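Local coordinates for protein oxidoreductase (Listeria innocua, PDB 3E18) that binds NAD through a Rossmann-fold domain and is probably a dehydrogenase of the GFO/IDH/MocA family, its substrate unknown, at residues E150-G155 with Q225-T230. Numbering follows the deposited sequence.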
loop_
_atom_site.group_PDB
_atom_site.type_symbol
_atom_site.label_atom_id
_atom_site.label_comp_id
_atom_site.label_asym_id
_atom_site.label_seq_id
_atom_site.Cartn_x
_atom_site.Cartn_y
_atom_site.Cartn_z
ATOM N N GLU A 150 -2.210 4.073 7.464
ATOM C CA GLU A 150 -1.689 4.470 6.181
ATOM C C GLU A 150 -1.911 5.962 6.080
ATOM O O GLU A 150 -3.027 6.421 6.234
ATOM C CB GLU A 150 -2.363 3.714 5.021
ATOM C CG GLU A 150 -2.121 2.216 5.064
ATOM C CD GLU A 150 -2.808 1.417 3.983
ATOM O OE1 GLU A 150 -3.355 1.989 3.002
ATOM O OE2 GLU A 150 -2.791 0.178 4.126
ATOM N N SER A 151 -0.824 6.701 5.876
ATOM C CA SER A 151 -0.831 8.156 5.889
ATOM C C SER A 151 -0.280 8.626 4.556
ATOM O O SER A 151 0.860 8.309 4.205
ATOM C CB SER A 151 0.023 8.632 7.070
ATOM O OG SER A 151 0.167 10.043 7.103
ATOM N N ARG A 152 -1.078 9.374 3.789
ATOM C CA ARG A 152 -0.719 9.695 2.413
ATOM C C ARG A 152 -0.939 11.169 2.139
ATOM O O ARG A 152 -1.971 11.710 2.478
ATOM C CB ARG A 152 -1.603 8.916 1.413
ATOM C CG ARG A 152 -1.352 7.412 1.327
ATOM C CD ARG A 152 -2.295 6.748 0.311
ATOM N NE ARG A 152 -2.013 5.309 0.156
ATOM C CZ ARG A 152 -2.576 4.333 0.865
ATOM N NH1 ARG A 152 -2.240 3.067 0.643
ATOM N NH2 ARG A 152 -3.464 4.607 1.811
ATOM N N VAL A 153 0.038 11.815 1.524
ATOM C CA VAL A 153 -0.194 13.148 0.976
ATOM C C VAL A 153 0.037 13.086 -0.523
ATOM O O VAL A 153 1.171 12.955 -0.983
ATOM C CB VAL A 153 0.688 14.233 1.665
ATOM C CG1 VAL A 153 0.480 15.590 0.994
ATOM C CG2 VAL A 153 0.348 14.337 3.154
ATOM N N HIS A 154 -1.043 13.194 -1.288
ATOM C CA HIS A 154 -0.991 13.088 -2.737
ATOM C C HIS A 154 -1.377 14.416 -3.369
ATOM O O HIS A 154 -2.203 15.151 -2.832
ATOM C CB HIS A 154 -1.993 12.033 -3.218
ATOM C CG HIS A 154 -1.537 10.614 -3.034
ATOM N ND1 HIS A 154 -2.301 9.540 -3.436
ATOM C CD2 HIS A 154 -0.395 10.092 -2.526
ATOM C CE1 HIS A 154 -1.662 8.417 -3.161
ATOM N NE2 HIS A 154 -0.500 8.722 -2.613
ATOM N N GLY A 155 -0.807 14.700 -4.529
ATOM C CA GLY A 155 -1.184 15.897 -5.289
ATOM C C GLY A 155 -0.570 15.813 -6.659
ATOM O O GLY A 155 0.160 14.877 -6.938
ATOM N N GLN A 225 2.186 2.443 6.456
ATOM C CA GLN A 225 2.649 2.763 5.137
ATOM C C GLN A 225 2.517 4.264 5.038
ATOM O O GLN A 225 1.442 4.784 5.315
ATOM C CB GLN A 225 1.789 2.087 4.077
ATOM C CG GLN A 225 2.224 2.431 2.638
ATOM C CD GLN A 225 1.502 1.611 1.586
ATOM O OE1 GLN A 225 1.112 0.480 1.840
ATOM N NE2 GLN A 225 1.310 2.188 0.394
ATOM N N ILE A 226 3.614 4.939 4.685
ATOM C CA ILE A 226 3.651 6.406 4.559
ATOM C C ILE A 226 3.954 6.730 3.121
ATOM O O ILE A 226 4.842 6.145 2.500
ATOM C CB ILE A 226 4.737 7.055 5.482
ATOM C CG1 ILE A 226 4.615 6.562 6.936
ATOM C CG2 ILE A 226 4.764 8.569 5.331
ATOM C CD1 ILE A 226 3.262 6.772 7.606
ATOM N N GLU A 227 3.247 7.692 2.557
ATOM C CA GLU A 227 3.441 7.886 1.145
ATOM C C GLU A 227 3.282 9.366 0.893
ATOM O O GLU A 227 2.482 10.016 1.555
ATOM C CB GLU A 227 2.330 7.100 0.464
ATOM C CG GLU A 227 2.414 6.862 -0.989
ATOM C CD GLU A 227 1.332 5.890 -1.405
ATOM O OE1 GLU A 227 1.456 4.671 -1.129
ATOM O OE2 GLU A 227 0.338 6.356 -1.983
ATOM N N VAL A 228 4.098 9.895 -0.008
ATOM C CA VAL A 228 3.912 11.240 -0.544
ATOM C C VAL A 228 3.998 11.072 -2.029
ATOM O O VAL A 228 4.837 10.320 -2.523
ATOM C CB VAL A 228 5.001 12.239 -0.063
ATOM C CG1 VAL A 228 4.867 13.613 -0.775
ATOM C CG2 VAL A 228 4.911 12.465 1.434
ATOM N N GLY A 229 3.141 11.771 -2.763
ATOM C CA GLY A 229 3.252 11.750 -4.199
ATOM C C GLY A 229 2.918 13.138 -4.705
ATOM O O GLY A 229 2.058 13.813 -4.135
ATOM N N THR A 230 3.614 13.556 -5.757
ATOM C CA THR A 230 3.403 14.873 -6.374
ATOM C C THR A 230 3.032 14.733 -7.842
ATOM O O THR A 230 3.033 15.714 -8.597
ATOM C CB THR A 230 4.644 15.812 -6.215
ATOM O OG1 THR A 230 5.834 15.181 -6.726
ATOM C CG2 THR A 230 4.855 16.191 -4.764
HETATM O O HOH W 1 -0.605 3.216 -1.670
#
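Glu227 lies across the side chains of Arg152 and His154, its carboxylate set between the guanidinium and the imidazole ring. The two strands, 146-154 and 223-229, are the neighbouring parallel pair in the large mixed sheet of the GFO/IDH/MocA C-terminal domain. The axes of 150-154 and 225-229 come within 4.7 Å of each other. Backbone bonds join them in the parallel pattern: Ser151 N to Gln225 O, Glu227 N to Ser151 O, Val153 N to Glu227 O and Gly229 N to Val153 O.

The face with Glu150, Arg152, His154, Gln225 and Glu227 is polar and buried against the second subunit. In Glu227, CG anti to the backbone N (chi1 -167°) and an extended chain beyond it carry the carboxylate across to His154 and Arg152. His154 NE2 donates to the anti lone pair of Glu227 OE2 at 2.6 Å. Ring and carboxylate are nearly coplanar, 10° apart. Arg152 NE reaches Glu227 OE2 at 3.3 Å in a weak bond that is part of a salt bridge. Here the guanidinium and carboxylate planes are 74° apart. The far end of Arg152 holds Glu150 OE1 with both NH1 and NH2. Glu150 OE2 is bonded to His148.

On the other face, Ile226 CD1 packs on Ser151 CB at 3.8 Å. Leu181 of helix 173-188 touches both residues. Back on the polar face, Gln225 OE1 bonds Gln225 NE2 of the second subunit, making it part of the dimer contact. Within the strand, Gln225 NE2 also donates to Glu227 OE1 at 2.9 Å, while a water bridges that same OE1 to Arg152 NH1.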